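Local coordinates for methyltransferase-like protein of unknown function (Silicibacter pomeroyi DSS-3, PDB 3CVO) that is of unknown function but, as a Rossmann-fold protein of the class I SAM-dependent methyltransferase family, probably transfers methyl groups from S-adenosylmethionine, at residues T55-D60 / V85-G90. Numbering follows the deposited sequence.
Sequences TSVESD and VWTDIG. With EDO (1,2-ethanediol), chain M; EDO (1,2-ethanediol), chain P; EDO (1,2-ethanediol), chain O.
Two parallel strands, 53-58 and 81-86, an edge strand of the sheet within this chain, run side by side here as the ends of a beta-alpha-beta crossover through helix 61-73, within the Rossmann-type sheet of class I methyltransferases; the pairing Val57 with Val85 and Glu58 with Trp86 fixes the register. Val85 N donates to Ser56 O at 2.8 Å, nearly along the C=O axis, whereas Val85 O takes Glu58 N from above its carbonyl plane (C=O...N 142°). On the face bearing Val57, Val85 CG2, anti to its own carbonyl carbon, crosses Thr55 CG2 obliquely at 3.7 Å. Trp86 projects from the other face, where it and Glu58 both touch helix 61-73. With CG anti to the backbone N, its indole reaches past the strand end, and NE1 donates to Ser59 O at 3.0 Å; the oxygen lies almost in the ring plane, but NE1 stands 67° out of the carbonyl plane. Thr87 N completes the Glu58-Trp86 bridge by donating to Glu58 O at 2.8 Å, while Thr87 OG1 crosses Val57 CG1 obliquely. Asp88 OD1 then closes an Asx turn by accepting from Gly90 N, after the strand has ended. One water accepts from Ile89 N and donates to Gly90 O and, at 2.7 Å, to Ser59 O, so Ser59 O is gripped by indole and water together. Beside this bridge, near Tyr110 of helix 109-112, Ile89 takes the crowded chi1 position (60°), which brings CD1 unusually tightly against Ser59 CB, at 3.4 Å.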
ATOM      1  N   THR A  55      -1.318 -21.281  11.921  1.00 22.45           N
ATOM      2  CA  THR A  55      -2.286 -20.250  11.608  1.00 21.65           C
ATOM      3  C   THR A  55      -2.527 -20.296  10.123  1.00 19.26           C
ATOM      4  O   THR A  55      -1.591 -20.353   9.329  1.00 21.62           O
ATOM      5  CB  THR A  55      -1.829 -18.799  12.028  1.00 21.93           C
ATOM      6  OG1 THR A  55      -1.395 -18.811  13.386  1.00 22.14           O
ATOM      7  CG2 THR A  55      -2.983 -17.800  11.880  1.00 22.97           C
ATOM      8  N   SER A  56      -3.797 -20.353   9.768  1.00 18.32           N
ATOM      9  CA  SER A  56      -4.201 -20.457   8.367  1.00 20.06           C
ATOM     10  C   SER A  56      -5.235 -19.387   8.052  1.00 22.87           C
ATOM     11  O   SER A  56      -6.312 -19.341   8.616  1.00 25.36           O
ATOM     12  CB  SER A  56      -4.787 -21.847   8.073  1.00 21.27           C
ATOM     13  OG  SER A  56      -3.899 -22.877   8.530  1.00 28.74           O
ATOM     14  N   VAL A  57      -4.852 -18.512   7.140  1.00 23.10           N
ATOM     15  CA  VAL A  57      -5.671 -17.395   6.697  1.00 21.23           C
ATOM     16  C   VAL A  57      -6.572 -17.893   5.587  1.00 19.53           C
ATOM     17  O   VAL A  57      -6.153 -18.507   4.612  1.00 24.58           O
ATOM     18  CB  VAL A  57      -4.758 -16.187   6.190  1.00 21.67           C
ATOM     19  CG1 VAL A  57      -5.618 -15.048   5.515  1.00 20.58           C
ATOM     20  CG2 VAL A  57      -3.853 -15.684   7.325  1.00 22.35           C
ATOM     21  N   GLU A  58      -7.851 -17.622   5.726  1.00 21.50           N
ATOM     22  CA  GLU A  58      -8.824 -18.189   4.794  1.00 19.25           C
ATOM     23  C   GLU A  58      -9.927 -17.179   4.429  1.00 18.86           C
ATOM     24  O   GLU A  58     -10.549 -16.618   5.309  1.00 21.74           O
ATOM     25  CB  GLU A  58      -9.464 -19.427   5.461  1.00 19.64           C
ATOM     26  CG  GLU A  58     -10.552 -20.144   4.646  1.00 16.70           C
ATOM     27  CD  GLU A  58     -10.064 -20.545   3.247  1.00 25.88           C
ATOM     28  OE1 GLU A  58      -9.072 -21.290   3.184  1.00 24.57           O
ATOM     29  OE2 GLU A  58     -10.642 -20.051   2.251  1.00 21.94           O
ATOM     30  N   SER A  59     -10.174 -17.018   3.127  1.00 19.59           N
ATOM     31  CA  SER A  59     -11.158 -16.044   2.628  1.00 18.00           C
ATOM     32  C   SER A  59     -12.595 -16.608   2.518  1.00 18.24           C
ATOM     33  O   SER A  59     -13.561 -15.843   2.541  1.00 20.42           O
ATOM     34  CB  SER A  59     -10.723 -15.488   1.244  1.00 18.08           C
ATOM     35  OG  SER A  59     -10.505 -16.532   0.316  1.00 21.19           O
ATOM     36  N   ASP A  60     -12.728 -17.930   2.421  1.00 17.88           N
ATOM     37  CA  ASP A  60     -14.032 -18.605   2.212  1.00 20.28           C
ATOM     38  C   ASP A  60     -14.577 -18.962   3.592  1.00 18.80           C
ATOM     39  O   ASP A  60     -14.111 -19.882   4.235  1.00 18.09           O
ATOM     40  CB  ASP A  60     -13.841 -19.839   1.320  1.00 21.50           C
ATOM     41  CG  ASP A  60     -15.137 -20.585   1.000  1.00 22.72           C
ATOM     42  OD1 ASP A  60     -16.110 -20.558   1.768  1.00 23.10           O
ATOM     43  OD2 ASP A  60     -15.160 -21.242  -0.054  1.00 28.03           O
ATOM     44  N   VAL A  85      -8.291 -18.753  10.450  1.00 22.14           N
ATOM     45  CA  VAL A  85      -8.663 -17.324  10.538  1.00 20.45           C
ATOM     46  C   VAL A  85      -9.385 -16.864   9.281  1.00 19.93           C
ATOM     47  O   VAL A  85      -8.772 -16.559   8.284  1.00 19.83           O
ATOM     48  CB  VAL A  85      -7.426 -16.413  10.815  1.00 19.70           C
ATOM     49  CG1 VAL A  85      -7.875 -14.945  11.041  1.00 18.32           C
ATOM     50  CG2 VAL A  85      -6.603 -16.900  12.006  1.00 21.95           C
ATOM     51  N   TRP A  86     -10.717 -16.877   9.352  1.00 19.55           N
ATOM     52  CA  TRP A  86     -11.564 -16.302   8.294  1.00 19.80           C
ATOM     53  C   TRP A  86     -11.249 -14.806   8.224  1.00 22.69           C
ATOM     54  O   TRP A  86     -11.341 -14.091   9.192  1.00 19.89           O
ATOM     55  CB  TRP A  86     -13.058 -16.582   8.470  1.00 20.39           C
ATOM     56  CG  TRP A  86     -13.803 -15.886   7.408  1.00 17.49           C
ATOM     57  CD1 TRP A  86     -13.626 -16.025   6.051  1.00 16.91           C
ATOM     58  CD2 TRP A  86     -14.747 -14.842   7.580  1.00 15.30           C
ATOM     59  NE1 TRP A  86     -14.425 -15.147   5.375  1.00 19.88           N
ATOM     60  CE2 TRP A  86     -15.134 -14.409   6.288  1.00 18.70           C
ATOM     61  CE3 TRP A  86     -15.288 -14.204   8.695  1.00 22.49           C
ATOM     62  CZ2 TRP A  86     -16.044 -13.400   6.099  1.00 19.69           C
ATOM     63  CZ3 TRP A  86     -16.213 -13.235   8.494  1.00 23.98           C
ATOM     64  CH2 TRP A  86     -16.603 -12.850   7.210  1.00 23.45           C
ATOM     65  N   THR A  87     -10.803 -14.396   7.048  1.00 20.14           N
ATOM     66  CA  THR A  87     -10.431 -13.021   6.751  1.00 22.21           C
ATOM     67  C   THR A  87     -11.320 -12.521   5.621  1.00 22.42           C
ATOM     68  O   THR A  87     -11.225 -12.957   4.510  1.00 21.39           O
ATOM     69  CB  THR A  87      -8.931 -12.975   6.433  1.00 22.65           C
ATOM     70  OG1 THR A  87      -8.233 -13.637   7.507  1.00 23.82           O
ATOM     71  CG2 THR A  87      -8.413 -11.548   6.292  1.00 22.31           C
ATOM     72  N   ASP A  88     -12.195 -11.609   6.000  1.00 18.93           N
ATOM     73  CA  ASP A  88     -13.345 -11.097   5.222  1.00 19.77           C
ATOM     74  C   ASP A  88     -12.881 -10.213   4.085  1.00 20.65           C
ATOM     75  O   ASP A  88     -12.328  -9.097   4.303  1.00 21.34           O
ATOM     76  CB  ASP A  88     -14.274 -10.311   6.148  1.00 19.50           C
ATOM     77  CG  ASP A  88     -15.572  -9.912   5.501  1.00 25.70           C
ATOM     78  OD1 ASP A  88     -15.796 -10.231   4.337  1.00 25.29           O
ATOM     79  OD2 ASP A  88     -16.407  -9.302   6.205  1.00 24.90           O
ATOM     80  N   ILE A  89     -13.044 -10.731   2.874  1.00 19.26           N
ATOM     81  CA  ILE A  89     -12.753  -9.951   1.658  1.00 18.81           C
ATOM     82  C   ILE A  89     -13.981  -9.832   0.791  1.00 17.72           C
ATOM     83  O   ILE A  89     -13.904  -9.572  -0.426  1.00 18.89           O
ATOM     84  CB  ILE A  89     -11.571 -10.473   0.823  1.00 18.39           C
ATOM     85  CG1 ILE A  89     -11.839 -11.909   0.368  1.00 19.06           C
ATOM     86  CG2 ILE A  89     -10.231 -10.350   1.590  1.00 19.33           C
ATOM     87  CD1 ILE A  89     -10.782 -12.514  -0.489  1.00 24.16           C
ATOM     88  N   GLY A  90     -15.105  -9.990   1.469  1.00 20.92           N
ATOM     89  CA  GLY A  90     -16.423  -9.988   0.861  1.00 19.94           C
ATOM     90  C   GLY A  90     -16.882 -11.381   0.470  1.00 22.96           C
ATOM     91  O   GLY A  90     -16.173 -12.363   0.635  1.00 21.06           O
TER
HETATM   92  C1  EDO M 210     -13.473 -10.071   9.634  1.00 47.44           C
HETATM   93  O1  EDO M 210     -14.446 -10.954  10.203  1.00 44.60           O
HETATM   94  C2  EDO M 210     -12.280 -10.876   9.113  1.00 34.89           C
HETATM   95  O2  EDO M 210     -11.323  -9.957   8.472  1.00 31.11           O
HETATM   96  C1  EDO P 213     -17.267 -25.084  -0.704  1.00 51.44           C
HETATM   97  O1  EDO P 213     -16.313 -26.047  -0.249  1.00 49.05           O
HETATM   98  C2  EDO P 213     -16.655 -23.696  -0.600  1.00 48.23           C
HETATM   99  O2  EDO P 213     -17.425 -22.903   0.313  1.00 45.68           O
HETATM  100  C1  EDO O 212      -1.893 -16.260  16.843  1.00 46.90           C
HETATM  101  O1  EDO O 212      -0.617 -16.852  16.504  1.00 35.68           O
HETATM  102  C2  EDO O 212      -2.939 -16.563  15.763  1.00 47.58           C
HETATM  103  O2  EDO O 212      -2.892 -17.960  15.413  1.00 38.61           O
HETATM  104  O   HOH W   1     -14.402 -13.257   2.476  1.00 16.96           O